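Glycosyl hydrolase, family 8 (Clostridium perfringens, PDB 3REN) acts as an alpha-amylase with an (alpha/alpha)6-barrel fold, probably hydrolysing alpha-1,4-glucosidic bonds of starch-like polysaccharides. Local coordinates at residues His58-Glu63 and Trp100-Asp105; Met68-Val73 and Ile119-Leu124; Asp175-Lys180 and Ile242-Asn247. All coordinates share one frame; numbering follows the deposited sequence.

Contact 1. Residues His58-Glu63 and Trp100-Asp105; sequences HSVLSE and WRKEGD. With SO4 (sulfate ion), chain E.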
# COMPACT_ATOMS: atom_id res chain seq x y z
N HIS A 58 -4.46 7.98 -17.21
CA HIS A 58 -4.73 9.24 -16.47
C HIS A 58 -6.02 9.24 -15.68
O HIS A 58 -6.60 10.31 -15.35
CB HIS A 58 -4.63 10.48 -17.37
CG HIS A 58 -3.22 10.77 -17.81
ND1 HIS A 58 -2.89 11.81 -18.67
CD2 HIS A 58 -2.06 10.12 -17.55
CE1 HIS A 58 -1.58 11.80 -18.88
NE2 HIS A 58 -1.06 10.78 -18.23
N SER A 59 -6.47 8.04 -15.36
CA SER A 59 -7.42 7.84 -14.29
C SER A 59 -6.71 8.07 -12.96
O SER A 59 -5.47 8.08 -12.91
CB SER A 59 -8.00 6.44 -14.34
OG SER A 59 -6.98 5.50 -14.09
N VAL A 60 -7.49 8.27 -11.90
CA VAL A 60 -6.95 8.50 -10.56
C VAL A 60 -7.49 7.42 -9.66
O VAL A 60 -8.69 7.27 -9.52
CB VAL A 60 -7.45 9.84 -10.01
CG1 VAL A 60 -7.14 9.99 -8.49
CG2 VAL A 60 -6.86 10.99 -10.80
N LEU A 61 -6.60 6.67 -9.03
CA LEU A 61 -7.02 5.64 -8.07
C LEU A 61 -7.14 6.21 -6.64
O LEU A 61 -6.29 7.04 -6.22
CB LEU A 61 -5.99 4.53 -8.08
CG LEU A 61 -5.90 3.71 -9.37
CD1 LEU A 61 -4.67 2.77 -9.36
CD2 LEU A 61 -7.19 2.89 -9.59
N SER A 62 -8.14 5.76 -5.86
CA SER A 62 -8.15 6.17 -4.46
C SER A 62 -7.02 5.50 -3.70
O SER A 62 -6.64 5.94 -2.59
CB SER A 62 -9.49 5.86 -3.78
OG SER A 62 -9.80 4.46 -3.91
N GLU A 63 -6.50 4.41 -4.29
CA GLU A 63 -5.24 3.83 -3.84
C GLU A 63 -4.13 4.90 -3.82
O GLU A 63 -3.47 5.05 -2.79
CB GLU A 63 -4.81 2.63 -4.72
CG GLU A 63 -3.40 2.04 -4.44
CD GLU A 63 -3.04 0.98 -5.51
OE1 GLU A 63 -2.54 1.36 -6.62
OE2 GLU A 63 -3.33 -0.23 -5.27
N TRP A 100 -13.07 3.11 -6.15
CA TRP A 100 -11.71 2.65 -6.45
C TRP A 100 -11.00 3.53 -7.47
O TRP A 100 -9.76 3.65 -7.41
CB TRP A 100 -11.62 1.14 -6.82
CG TRP A 100 -11.79 0.84 -8.24
CD1 TRP A 100 -12.96 0.89 -8.93
CD2 TRP A 100 -10.78 0.40 -9.18
NE1 TRP A 100 -12.76 0.53 -10.27
CE2 TRP A 100 -11.43 0.24 -10.45
CE3 TRP A 100 -9.41 0.13 -9.08
CZ2 TRP A 100 -10.75 -0.17 -11.62
CZ3 TRP A 100 -8.71 -0.27 -10.26
CH2 TRP A 100 -9.39 -0.41 -11.50
N ARG A 101 -11.75 4.15 -8.37
CA ARG A 101 -11.12 4.85 -9.49
C ARG A 101 -12.04 5.88 -10.11
O ARG A 101 -13.22 5.62 -10.18
CB ARG A 101 -10.73 3.84 -10.59
CG ARG A 101 -10.13 4.50 -11.86
CD ARG A 101 -9.53 3.45 -12.84
NE ARG A 101 -10.63 2.68 -13.43
CZ ARG A 101 -10.49 1.75 -14.36
NH1 ARG A 101 -9.29 1.46 -14.85
NH2 ARG A 101 -11.57 1.11 -14.80
N LYS A 102 -11.49 7.01 -10.57
CA LYS A 102 -12.25 7.94 -11.42
C LYS A 102 -11.54 8.16 -12.75
O LYS A 102 -10.34 7.98 -12.86
CB LYS A 102 -12.57 9.28 -10.73
CG LYS A 102 -11.36 10.04 -10.19
CD LYS A 102 -11.66 11.53 -9.84
CE LYS A 102 -10.33 12.29 -9.56
NZ LYS A 102 -10.54 13.73 -9.12
N GLU A 103 -12.32 8.50 -13.76
CA GLU A 103 -11.80 8.96 -15.04
C GLU A 103 -12.49 10.30 -15.31
O GLU A 103 -13.71 10.33 -15.43
CB GLU A 103 -12.18 8.00 -16.16
CG GLU A 103 -11.68 6.56 -16.02
CD GLU A 103 -12.26 5.63 -17.09
OE1 GLU A 103 -12.17 5.98 -18.30
OE2 GLU A 103 -12.81 4.56 -16.70
N GLY A 104 -11.73 11.38 -15.41
CA GLY A 104 -12.30 12.73 -15.49
C GLY A 104 -13.23 12.92 -14.31
O GLY A 104 -12.82 12.75 -13.18
N ASP A 105 -14.50 13.21 -14.59
CA ASP A 105 -15.49 13.41 -13.54
C ASP A 105 -16.28 12.16 -13.18
O ASP A 105 -17.17 12.25 -12.36
CB ASP A 105 -16.52 14.47 -13.96
CG ASP A 105 -15.88 15.77 -14.41
OD1 ASP A 105 -15.02 16.32 -13.67
OD2 ASP A 105 -16.26 16.24 -15.52
S SO4 E . -15.06 0.44 -13.49
O1 SO4 E . -15.04 -0.05 -14.86
O2 SO4 E . -15.45 -0.59 -12.54
O3 SO4 E . -13.72 0.90 -13.15
O4 SO4 E . -16.02 1.53 -13.45
O HOH W 1 -6.54 2.69 -14.49
O HOH W 2 -8.00 2.31 -5.91
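V60 and L61 pair with K102 and R101, respectively, in a small antiparallel sheet whose third strand is 106-107. V60 and K102 are the hydrogen-bonded pair: V60 N reaches K102 O at 3.0 Å, and K102 N returns to V60 O at 3.0 Å. L61 and R101 form the next, non-hydrogen-bonded pair. L61 also holds the N-cap position of helix 62-74, so the strand runs straight into a helix of the (alpha/alpha)6 barrel. Over this junction S62 N donates to W100 O at 3.1 Å from above the carbonyl plane, and a water donates to the same oxygen while accepting from E63 N. On one face of the sheet K102 stretches out alongside V60, its CE 3.8 Å from V60 CB; its amine continues to Y39 O. On the other face L61 CD2 approaches W100 CZ3 to 3.6 Å, obliquely to the indole. R101 CB sits over the centre of that ring, and a bend at chi3 (70°) brings the guanidinium back with one face against W100 CZ2. Both flat groups turn an edge to a sulfate, probably from the crystallisation liquor: its O3 accepts from R101 NH2 at 2.7 Å and from W100 NE1 at 3.1 Å, while S108 OG bonds the same ion. From R101 NH1 a water leads to S59 OG, which is also bonded to K56 O.

Contact 2. Residues Met68-Val73 and Ile119-Leu124; sequences MMLYSV and IIKALL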
# COMPACT_ATOMS: atom_id res chain seq x y z
N MSE A 68 -0.78 9.07 -0.85
CA MSE A 68 -0.28 10.44 -0.78
C MSE A 68 -0.73 11.10 0.54
O MSE A 68 0.02 11.85 1.14
CB MSE A 68 -0.72 11.24 -2.02
CG MSE A 68 -0.22 12.71 -2.04
SE MSE A 68 1.74 12.90 -1.79
CE MSE A 68 2.35 12.58 -3.60
N MSE A 69 -1.96 10.82 0.97
CA MSE A 69 -2.43 11.22 2.30
C MSE A 69 -1.58 10.65 3.43
O MSE A 69 -1.27 11.37 4.37
CB MSE A 69 -3.89 10.82 2.51
CG MSE A 69 -4.87 11.71 1.64
SE MSE A 69 -6.71 10.92 1.57
CE MSE A 69 -7.25 11.21 3.40
N LEU A 70 -1.21 9.36 3.34
CA LEU A 70 -0.32 8.83 4.37
C LEU A 70 1.04 9.54 4.42
O LEU A 70 1.57 9.86 5.53
CB LEU A 70 -0.10 7.33 4.20
CG LEU A 70 -1.29 6.45 4.53
CD1 LEU A 70 -0.95 5.00 4.12
CD2 LEU A 70 -1.49 6.51 6.06
N TYR A 71 1.61 9.75 3.24
CA TYR A 71 2.84 10.51 3.12
C TYR A 71 2.70 11.91 3.74
O TYR A 71 3.59 12.37 4.46
CB TYR A 71 3.21 10.68 1.64
CG TYR A 71 4.39 11.61 1.43
CD1 TYR A 71 5.69 11.16 1.64
CD2 TYR A 71 4.19 12.92 1.06
CE1 TYR A 71 6.77 12.02 1.46
CE2 TYR A 71 5.25 13.78 0.87
CZ TYR A 71 6.54 13.33 1.08
OH TYR A 71 7.62 14.15 0.86
N SER A 72 1.61 12.61 3.40
CA SER A 72 1.37 13.99 3.92
C SER A 72 1.31 14.06 5.44
O SER A 72 1.90 14.96 6.02
CB SER A 72 0.06 14.54 3.38
OG SER A 72 0.16 14.65 1.99
N VAL A 73 0.62 13.15 6.10
CA VAL A 73 0.55 13.14 7.55
C VAL A 73 1.90 12.82 8.18
O VAL A 73 2.28 13.42 9.11
CB VAL A 73 -0.66 12.36 8.15
CG1 VAL A 73 -0.59 10.95 7.85
CG2 VAL A 73 -0.82 12.65 9.62
N ILE A 119 -7.35 4.86 3.63
CA ILE A 119 -7.90 6.21 3.82
C ILE A 119 -8.37 6.47 5.26
O ILE A 119 -8.11 7.54 5.82
CB ILE A 119 -8.98 6.50 2.75
CG1 ILE A 119 -8.24 6.69 1.41
CG2 ILE A 119 -9.80 7.81 3.11
CD1 ILE A 119 -9.08 6.69 0.16
N ILE A 120 -9.03 5.48 5.86
CA ILE A 120 -9.41 5.58 7.25
C ILE A 120 -8.15 5.76 8.10
O ILE A 120 -8.14 6.60 8.98
CB ILE A 120 -10.21 4.35 7.71
CG1 ILE A 120 -11.64 4.43 7.18
CG2 ILE A 120 -10.23 4.26 9.25
CD1 ILE A 120 -12.22 3.02 6.80
N LYS A 121 -7.09 4.99 7.82
CA LYS A 121 -5.85 5.08 8.58
C LYS A 121 -5.25 6.47 8.47
O LYS A 121 -4.91 7.07 9.48
CB LYS A 121 -4.83 4.04 8.10
CG LYS A 121 -3.53 4.01 8.93
CD LYS A 121 -2.50 3.06 8.26
CE LYS A 121 -1.40 2.66 9.25
NZ LYS A 121 -0.20 1.93 8.63
N ALA A 122 -5.14 7.02 7.25
CA ALA A 122 -4.62 8.38 7.05
C ALA A 122 -5.44 9.43 7.81
O ALA A 122 -4.90 10.36 8.40
CB ALA A 122 -4.58 8.73 5.58
N LEU A 123 -6.75 9.27 7.78
CA LEU A 123 -7.68 10.17 8.50
C LEU A 123 -7.54 10.09 10.02
O LEU A 123 -7.49 11.13 10.71
CB LEU A 123 -9.12 9.94 8.06
CG LEU A 123 -9.46 10.46 6.65
CD1 LEU A 123 -10.79 9.88 6.22
CD2 LEU A 123 -9.50 12.00 6.63
N LEU A 124 -7.46 8.88 10.57
CA LEU A 124 -7.27 8.71 12.01
C LEU A 124 -5.89 9.22 12.45
O LEU A 124 -5.78 9.90 13.47
CB LEU A 124 -7.53 7.28 12.46
CG LEU A 124 -8.97 6.80 12.22
CD1 LEU A 124 -9.17 5.31 12.61
CD2 LEU A 124 -9.96 7.72 12.97
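A122 puts its single methyl between M69 and L70: A122 CB lies 3.8 Å from M69 CB and 3.8 Å from L70 CD2. The alanine lets the two helices come close here, with the CA atoms of L70 and A122 only 5.1 Å apart and the short axes 8.9 Å from each other at closest approach. L70 meets it with one branch, CD2, which also packs 3.8 Å from A122 CA and brushes the aliphatic part of K121. M69, a selenomethionine, passes on the other flank of the methyl. Its chain runs extended to SE and then bends at chi3 (69°), which carries CE across L123, 4.0 Å from L123 CG, and toward I119 CG2 at 4.3 Å. No hydrogen bond joins the segments, and the contact is mainly apolar. Within 68-73, S72 OG bonds M68 O at 2.9 Å, reaching it from the opposite face to S72 N, so the buried hydroxyl is satisfied by its own helix. The crossing angle of 19° makes the pair nearly parallel, consistent with neighbouring helices of the (alpha/alpha)6 barrel. Helix 62-74 turns M68 and Y71 to helix 335-346, and M69 and S72 rest on F81 of helix 78-89. Helix 113-130 presents I120, K121 and L124 to helix 176-185.

Contact 3. Residues Asp175-Lys180 and Ile242-Asn247; sequences DLPTMK and IEAGEN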
# COMPACT_ATOMS: atom_id res chain seq x y z
N ASP A 175 -5.97 -4.83 7.12
CA ASP A 175 -5.15 -3.75 7.63
C ASP A 175 -5.31 -3.69 9.16
O ASP A 175 -6.06 -2.88 9.69
CB ASP A 175 -5.67 -2.47 6.99
CG ASP A 175 -4.76 -1.27 7.19
OD1 ASP A 175 -3.93 -1.25 8.12
OD2 ASP A 175 -4.92 -0.31 6.39
N LEU A 176 -4.56 -4.52 9.83
CA LEU A 176 -4.62 -4.63 11.25
C LEU A 176 -4.39 -3.30 11.96
O LEU A 176 -5.09 -3.04 12.88
CB LEU A 176 -3.59 -5.64 11.75
CG LEU A 176 -4.00 -7.09 11.93
CD1 LEU A 176 -5.15 -7.51 11.21
CD2 LEU A 176 -2.95 -8.14 12.12
N PRO A 177 -3.45 -2.47 11.53
CA PRO A 177 -3.23 -1.20 12.23
C PRO A 177 -4.46 -0.30 12.19
O PRO A 177 -4.77 0.32 13.20
CB PRO A 177 -2.05 -0.55 11.46
CG PRO A 177 -1.35 -1.73 10.88
CD PRO A 177 -2.45 -2.68 10.47
N THR A 178 -5.14 -0.23 11.05
CA THR A 178 -6.35 0.57 10.94
C THR A 178 -7.43 -0.02 11.87
O THR A 178 -8.12 0.72 12.57
CB THR A 178 -6.83 0.61 9.48
OG1 THR A 178 -5.78 1.13 8.64
CG2 THR A 178 -8.07 1.46 9.35
N MSE A 179 -7.58 -1.34 11.89
CA MSE A 179 -8.61 -1.97 12.73
C MSE A 179 -8.34 -1.73 14.23
O MSE A 179 -9.27 -1.59 15.02
CB MSE A 179 -8.78 -3.47 12.44
CG MSE A 179 -9.33 -3.74 11.05
SE MSE A 179 -8.99 -5.61 10.63
CE MSE A 179 -9.59 -5.71 8.79
N LYS A 180 -7.07 -1.75 14.61
CA LYS A 180 -6.65 -1.39 15.95
C LYS A 180 -7.02 0.06 16.24
O LYS A 180 -7.69 0.34 17.23
CB LYS A 180 -5.15 -1.55 16.07
CG LYS A 180 -4.60 -1.19 17.46
CD LYS A 180 -3.31 -1.91 17.71
CE LYS A 180 -2.79 -1.58 19.09
NZ LYS A 180 -1.65 -2.45 19.37
N ILE A 242 3.21 -6.11 12.11
CA ILE A 242 4.14 -5.53 13.08
C ILE A 242 3.70 -4.16 13.55
O ILE A 242 3.87 -3.86 14.72
CB ILE A 242 5.63 -5.52 12.59
CG1 ILE A 242 5.84 -4.55 11.44
CG2 ILE A 242 6.07 -6.94 12.26
CD1 ILE A 242 7.19 -4.70 10.71
N GLU A 243 3.11 -3.34 12.66
CA GLU A 243 2.63 -2.00 13.03
C GLU A 243 1.52 -2.09 14.04
O GLU A 243 1.31 -1.16 14.80
CB GLU A 243 2.18 -1.16 11.82
CG GLU A 243 3.29 -0.75 10.90
CD GLU A 243 2.79 0.04 9.67
OE1 GLU A 243 3.64 0.68 9.01
OE2 GLU A 243 1.58 0.02 9.33
N ALA A 244 0.82 -3.22 14.06
CA ALA A 244 -0.25 -3.46 15.02
C ALA A 244 0.26 -4.13 16.30
O ALA A 244 -0.53 -4.46 17.18
CB ALA A 244 -1.34 -4.33 14.38
N GLY A 245 1.56 -4.35 16.39
CA GLY A 245 2.18 -4.96 17.57
C GLY A 245 2.25 -6.48 17.55
O GLY A 245 2.60 -7.09 18.55
N GLU A 246 1.90 -7.12 16.44
CA GLU A 246 1.95 -8.60 16.38
C GLU A 246 3.36 -9.10 16.05
O GLU A 246 4.24 -8.31 15.66
CB GLU A 246 0.96 -9.14 15.36
CG GLU A 246 -0.48 -8.66 15.52
CD GLU A 246 -1.18 -9.27 16.74
OE1 GLU A 246 -0.77 -10.37 17.23
OE2 GLU A 246 -2.16 -8.64 17.23
N ASN A 247 3.56 -10.42 16.13
CA ASN A 247 4.89 -11.03 16.00
C ASN A 247 5.17 -11.55 14.59
O ASN A 247 4.43 -12.37 14.11
CB ASN A 247 5.01 -12.19 17.00
CG ASN A 247 6.40 -12.85 16.99
OD1 ASN A 247 6.90 -13.31 15.96
ND2 ASN A 247 7.04 -12.88 18.16
O HOH W 3 0.18 -1.02 17.54
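A244 packs its methyl against the first turn of helix 176-185, where A244 CB lies 3.7 Å from L176 CB and 4.0 Å from P177 N. This is the tight, buried part of the contact. Beside it the P177 ring crosses the aliphatic stem of E243, with P177 CG 3.7 Å from E243 CB. L176 CD2 makes a looser approach to E246 CG, at 4.2 Å. The contact thus joins the start of one barrel helix to the end of another. D175 is the N-cap of helix 176-185, and its OD1 accepts a weak bond from T178 N; helix 231-243 finishes in a Schellman motif at G245, whose positive phi (88°) turns the chain out of the helix. The partly exposed side is polar and sparser. K180 has CG anti to its N (chi1 180°) and a chain extended beyond it, which carries NZ to the end of helix 231-243. K180 NZ donates to A244 O at 3.2 Å, coming in well above the carbonyl plane, and a water accepts from the same amine at 3.0 Å while donating to E243 O. The carboxylates of 242-247 look to partners outside the two segments, E243 to K121 and E246 to Y193 OH. The ammonium of K180 binds A244 O directly and E243 O through the water, at the C-terminal end of helix 231-243, where its positive charge would be expected to suit the negative end of the helix dipole.

How the contacts relate
From the N terminus, helix 62-74 is entered through 58-63 and continues into 68-73, so contacts 1 and 2 share it. Contact 1 closes first, when the chain returns at 100-105; contact 2 closes at 119-124, and because their segments alternate the two loops cross. They touch where S62 O packs on I119 CD1. Contact 3 follows in series, opening at 175-180 and closing at 242-247 after a loop of 61 residues. K121 joins it to contact 2: K121 NZ forms a salt bridge with E243 OE2 at 2.7 Å, and T178 packs on I120. Contacts 1 and 3 do not touch. Together the contacts tie a small sheet to helices 62-74, 113-130, 176-185 and 231-243 of the barrel.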